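Local structure of seryl-tRNA synthetase (Pyrococcus horikoshii, 2DQ0) at residues E191-A203 and A407-E419. The protein catalyses the ATP-dependent attachment of serine to tRNA(Ser), and probably also to tRNA(Sec), through a seryl-adenylate intermediate. Numbering follows the deposited sequence.
Sequences EIVILDLALIRFA and AIATSRAIVAILE. With SSA (5'-O-(N-(L-seryl)-sulfamoyl)adenosine), chain G; SO4 (sulfate ion), chain E.
Ile408 meets the ring of Phe202 edge-on, its CD1 lying near the ring plane 3.8 Å from Phe202 CD2; the same methyl also packs on Ala203 CB. The second flat group, the guanidinium of Arg412, faces the ligand: atom C4 of the seryl-adenylate analogue's adenine lies 3.9 Å above the guanidinium plane, offset toward the rim, while O1 of a sulfate ion, probably from the crystallisation liquor, sits in plane at the edge. Sulfate O4 takes a weak hydrogen bond from Arg412 NH2. The chain of Arg412 runs extended from CG to NE, which carries the guanidinium alongside the ribose to the base; Phe297 O and Glu370 O accept hydrogen bonds from it, and Phe297 adds a cation-pi contact. With an alanine in place of Arg412, the adenine would probably lose its flat cationic neighbour, and both carbonyls their donor. One residue earlier, Ser411 OG donates to SSA N3 (2.9 Å); strand, helix and arginine on the adenine are consistent with motif 3 of class II synthetases.

The helix's other side packs against helix 191-203 in knobs-into-holes fashion. Leu199 enters among Thr410, Ala413, Ile414 and Ile417, with CD1 3.7 Å from Ala413 CB, and Ile414 enters among Ile192, Leu195, Asp196 and Leu199. Asp196 holds CG anti to its backbone nitrogen (chi1 -176°), bringing the carboxylate across Thr410; the bond from Thr410 OG1 to Asp196 OD1 (3.2 Å) is weak and not settled, His303 O being another weak partner of OG1, and the firmer partner of Asp196 is His303 ND1, through OD2.

The axes of helices 191-203 and 410-419 cross at 114°, 9.8 Å apart. A classic beta bulge sets Ala407 and Ile408 against Val305 of strand 301-311, helix 316-333 covers Phe202 and Ile408, helix 162-168 packs on Ile192 and Leu418, and Val193 and Leu197 pack on Ile216 and Leu204 of the second subunit.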
# COMPACT_ATOMS: atom_id res chain seq x y z
N GLU A 191 -18.94 -10.96 -3.08
CA GLU A 191 -18.92 -10.72 -4.50
C GLU A 191 -18.32 -9.39 -4.88
O GLU A 191 -17.76 -9.24 -5.96
CB GLU A 191 -20.31 -10.93 -5.11
CG GLU A 191 -21.43 -10.68 -4.13
CD GLU A 191 -21.79 -11.89 -3.30
OE1 GLU A 191 -21.86 -11.75 -2.07
OE2 GLU A 191 -22.04 -12.97 -3.88
N ILE A 192 -18.36 -8.41 -3.98
CA ILE A 192 -17.78 -7.12 -4.30
C ILE A 192 -16.25 -7.24 -4.44
O ILE A 192 -15.62 -6.49 -5.18
CB ILE A 192 -18.13 -6.07 -3.24
CG1 ILE A 192 -19.65 -5.91 -3.16
CG2 ILE A 192 -17.46 -4.74 -3.59
CD1 ILE A 192 -20.31 -5.42 -4.48
N VAL A 193 -15.65 -8.19 -3.71
CA VAL A 193 -14.21 -8.39 -3.82
C VAL A 193 -13.92 -8.98 -5.20
O VAL A 193 -12.97 -8.58 -5.87
CB VAL A 193 -13.66 -9.34 -2.72
CG1 VAL A 193 -12.20 -9.65 -2.97
CG2 VAL A 193 -13.81 -8.70 -1.35
N ILE A 194 -14.75 -9.93 -5.63
CA ILE A 194 -14.56 -10.52 -6.95
C ILE A 194 -14.78 -9.46 -8.02
O ILE A 194 -14.07 -9.41 -9.02
CB ILE A 194 -15.50 -11.73 -7.20
CG1 ILE A 194 -14.81 -13.04 -6.85
CG2 ILE A 194 -15.82 -11.84 -8.67
CD1 ILE A 194 -14.15 -13.07 -5.52
N LEU A 195 -15.77 -8.60 -7.81
CA LEU A 195 -16.07 -7.55 -8.77
C LEU A 195 -14.89 -6.58 -8.95
O LEU A 195 -14.58 -6.14 -10.06
CB LEU A 195 -17.34 -6.79 -8.34
CG LEU A 195 -17.74 -5.66 -9.27
CD1 LEU A 195 -18.00 -6.22 -10.67
CD2 LEU A 195 -18.96 -4.99 -8.73
N ASP A 196 -14.26 -6.24 -7.83
CA ASP A 196 -13.12 -5.33 -7.80
C ASP A 196 -12.01 -5.95 -8.65
O ASP A 196 -11.53 -5.31 -9.60
CB ASP A 196 -12.65 -5.14 -6.36
CG ASP A 196 -11.51 -4.12 -6.23
OD1 ASP A 196 -11.58 -3.27 -5.34
OD2 ASP A 196 -10.53 -4.18 -7.00
N LEU A 197 -11.61 -7.19 -8.33
CA LEU A 197 -10.57 -7.84 -9.11
C LEU A 197 -10.95 -7.98 -10.58
O LEU A 197 -10.10 -7.79 -11.45
CB LEU A 197 -10.24 -9.23 -8.59
CG LEU A 197 -9.67 -9.36 -7.18
CD1 LEU A 197 -9.09 -10.77 -7.07
CD2 LEU A 197 -8.59 -8.28 -6.88
N ALA A 198 -12.21 -8.30 -10.83
CA ALA A 198 -12.69 -8.46 -12.20
C ALA A 198 -12.50 -7.19 -13.00
O ALA A 198 -12.04 -7.23 -14.14
CB ALA A 198 -14.17 -8.87 -12.19
N LEU A 199 -12.84 -6.05 -12.38
CA LEU A 199 -12.69 -4.76 -13.04
C LEU A 199 -11.23 -4.46 -13.43
O LEU A 199 -10.98 -3.90 -14.49
CB LEU A 199 -13.28 -3.65 -12.15
CG LEU A 199 -14.81 -3.51 -12.20
CD1 LEU A 199 -15.36 -2.60 -11.08
CD2 LEU A 199 -15.17 -2.94 -13.55
N ILE A 200 -10.29 -4.85 -12.58
CA ILE A 200 -8.87 -4.68 -12.83
C ILE A 200 -8.48 -5.52 -14.08
O ILE A 200 -7.91 -4.98 -15.03
CB ILE A 200 -8.04 -5.16 -11.59
CG1 ILE A 200 -8.16 -4.13 -10.47
CG2 ILE A 200 -6.55 -5.36 -11.95
CD1 ILE A 200 -7.52 -4.62 -9.15
N ARG A 201 -8.78 -6.81 -14.07
CA ARG A 201 -8.47 -7.69 -15.20
C ARG A 201 -9.08 -7.21 -16.52
O ARG A 201 -8.40 -7.20 -17.54
CB ARG A 201 -8.93 -9.12 -14.94
CG ARG A 201 -7.91 -10.00 -14.22
CD ARG A 201 -6.49 -9.88 -14.81
NE ARG A 201 -6.33 -10.34 -16.19
CZ ARG A 201 -6.11 -11.60 -16.55
NH1 ARG A 201 -5.96 -11.91 -17.83
NH2 ARG A 201 -6.03 -12.57 -15.63
N PHE A 202 -10.35 -6.83 -16.48
CA PHE A 202 -11.02 -6.32 -17.67
C PHE A 202 -10.24 -5.12 -18.23
O PHE A 202 -9.79 -5.13 -19.38
CB PHE A 202 -12.45 -5.93 -17.31
CG PHE A 202 -13.15 -5.13 -18.35
CD1 PHE A 202 -13.39 -5.65 -19.61
CD2 PHE A 202 -13.59 -3.84 -18.06
CE1 PHE A 202 -14.07 -4.89 -20.57
CE2 PHE A 202 -14.27 -3.07 -19.01
CZ PHE A 202 -14.51 -3.60 -20.27
N ALA A 203 -10.05 -4.09 -17.41
CA ALA A 203 -9.31 -2.90 -17.83
C ALA A 203 -7.97 -3.31 -18.38
O ALA A 203 -7.57 -2.92 -19.47
CB ALA A 203 -9.12 -1.94 -16.66
N ALA A 407 -8.00 4.18 -16.42
CA ALA A 407 -8.60 3.18 -17.30
C ALA A 407 -9.80 2.88 -16.40
O ALA A 407 -10.93 3.16 -16.75
CB ALA A 407 -7.73 1.96 -17.45
N ILE A 408 -9.54 2.34 -15.22
CA ILE A 408 -10.62 2.09 -14.26
C ILE A 408 -10.15 2.21 -12.81
O ILE A 408 -9.21 1.54 -12.38
CB ILE A 408 -11.22 0.69 -14.38
CG1 ILE A 408 -12.03 0.57 -15.66
CG2 ILE A 408 -12.12 0.41 -13.16
CD1 ILE A 408 -12.69 -0.83 -15.84
N ALA A 409 -10.80 3.07 -12.06
CA ALA A 409 -10.47 3.17 -10.65
C ALA A 409 -11.66 2.35 -10.12
O ALA A 409 -12.81 2.79 -10.21
CB ALA A 409 -10.52 4.63 -10.20
N THR A 410 -11.39 1.15 -9.61
CA THR A 410 -12.46 0.25 -9.15
C THR A 410 -13.45 0.83 -8.16
O THR A 410 -14.64 0.57 -8.25
CB THR A 410 -11.88 -1.06 -8.55
OG1 THR A 410 -11.22 -0.78 -7.32
CG2 THR A 410 -10.89 -1.70 -9.49
N SER A 411 -12.96 1.61 -7.20
CA SER A 411 -13.81 2.24 -6.19
C SER A 411 -15.07 2.84 -6.86
O SER A 411 -16.19 2.38 -6.65
CB SER A 411 -13.03 3.36 -5.50
OG SER A 411 -12.41 4.20 -6.47
N ARG A 412 -14.86 3.86 -7.68
CA ARG A 412 -15.98 4.52 -8.33
C ARG A 412 -16.65 3.74 -9.44
O ARG A 412 -17.78 4.05 -9.80
CB ARG A 412 -15.56 5.89 -8.83
CG ARG A 412 -15.08 6.72 -7.65
CD ARG A 412 -14.88 8.13 -8.01
NE ARG A 412 -14.62 8.90 -6.82
CZ ARG A 412 -14.35 10.20 -6.81
NH1 ARG A 412 -14.14 10.81 -5.65
NH2 ARG A 412 -14.29 10.87 -7.96
N ALA A 413 -15.96 2.75 -9.99
CA ALA A 413 -16.57 1.94 -11.04
C ALA A 413 -17.63 1.07 -10.34
O ALA A 413 -18.75 0.85 -10.83
CB ALA A 413 -15.52 1.08 -11.70
N ILE A 414 -17.27 0.61 -9.15
CA ILE A 414 -18.17 -0.22 -8.38
C ILE A 414 -19.40 0.59 -8.00
O ILE A 414 -20.51 0.07 -8.06
CB ILE A 414 -17.44 -0.79 -7.12
CG1 ILE A 414 -16.50 -1.93 -7.54
CG2 ILE A 414 -18.45 -1.30 -6.08
CD1 ILE A 414 -15.73 -2.53 -6.38
N VAL A 415 -19.23 1.86 -7.62
CA VAL A 415 -20.40 2.65 -7.26
C VAL A 415 -21.25 2.82 -8.53
O VAL A 415 -22.46 2.57 -8.50
CB VAL A 415 -20.07 4.08 -6.65
CG1 VAL A 415 -19.18 3.95 -5.45
CG2 VAL A 415 -19.43 4.96 -7.66
N ALA A 416 -20.61 3.20 -9.63
CA ALA A 416 -21.36 3.38 -10.86
C ALA A 416 -22.15 2.12 -11.24
O ALA A 416 -23.31 2.21 -11.65
CB ALA A 416 -20.45 3.81 -12.01
N ILE A 417 -21.53 0.95 -11.07
CA ILE A 417 -22.21 -0.29 -11.42
C ILE A 417 -23.36 -0.59 -10.48
O ILE A 417 -24.43 -1.01 -10.93
CB ILE A 417 -21.22 -1.49 -11.47
CG1 ILE A 417 -20.29 -1.31 -12.68
CG2 ILE A 417 -21.98 -2.83 -11.54
CD1 ILE A 417 -19.25 -2.39 -12.82
N LEU A 418 -23.17 -0.36 -9.19
CA LEU A 418 -24.24 -0.63 -8.22
C LEU A 418 -25.42 0.31 -8.44
O LEU A 418 -26.58 -0.11 -8.44
CB LEU A 418 -23.73 -0.48 -6.78
CG LEU A 418 -22.70 -1.48 -6.24
CD1 LEU A 418 -22.32 -1.16 -4.80
CD2 LEU A 418 -23.31 -2.87 -6.31
N GLU A 419 -25.13 1.59 -8.63
CA GLU A 419 -26.20 2.54 -8.80
C GLU A 419 -26.89 2.47 -10.16
O GLU A 419 -28.08 2.67 -10.24
CB GLU A 419 -25.72 3.96 -8.48
CG GLU A 419 -25.65 4.21 -6.96
CD GLU A 419 -25.37 5.67 -6.53
OE1 GLU A 419 -25.69 6.62 -7.29
OE2 GLU A 419 -24.85 5.86 -5.40
N10 SSA G . -3.24 9.64 -12.57
CA SSA G . -4.50 10.36 -12.83
CB SSA G . -5.33 9.65 -13.87
OG SSA G . -5.90 8.44 -13.38
C9 SSA G . -5.37 10.52 -11.59
O9 SSA G . -5.08 9.96 -10.54
N8 SSA G . -6.45 11.30 -11.71
S1 SSA G . -7.45 11.49 -10.47
O1S SSA G . -6.66 12.11 -9.41
O2S SSA G . -8.63 12.17 -11.00
O5' SSA G . -7.81 10.02 -10.05
C5' SSA G . -8.39 9.15 -11.00
C4' SSA G . -9.67 8.55 -10.51
O4' SSA G . -9.45 7.76 -9.33
C3' SSA G . -10.79 9.49 -10.11
O3' SSA G . -11.44 9.99 -11.27
C2' SSA G . -11.68 8.52 -9.37
O2' SSA G . -12.37 7.61 -10.19
C1' SSA G . -10.63 7.76 -8.54
N9 SSA G . -10.29 8.41 -7.27
C8 SSA G . -9.49 9.52 -7.03
N7 SSA G . -9.40 9.83 -5.77
C5 SSA G . -10.19 8.88 -5.13
C6 SSA G . -10.52 8.67 -3.76
N6 SSA G . -10.07 9.44 -2.78
N1 SSA G . -11.32 7.60 -3.45
C2 SSA G . -11.76 6.81 -4.46
N3 SSA G . -11.52 6.92 -5.78
C4 SSA G . -10.73 7.99 -6.05
S SO4 E . -15.17 14.67 -6.94
O1 SO4 E . -13.78 14.54 -6.43
O2 SO4 E . -15.56 16.09 -7.02
O3 SO4 E . -16.09 13.98 -6.02
O4 SO4 E . -15.27 14.06 -8.28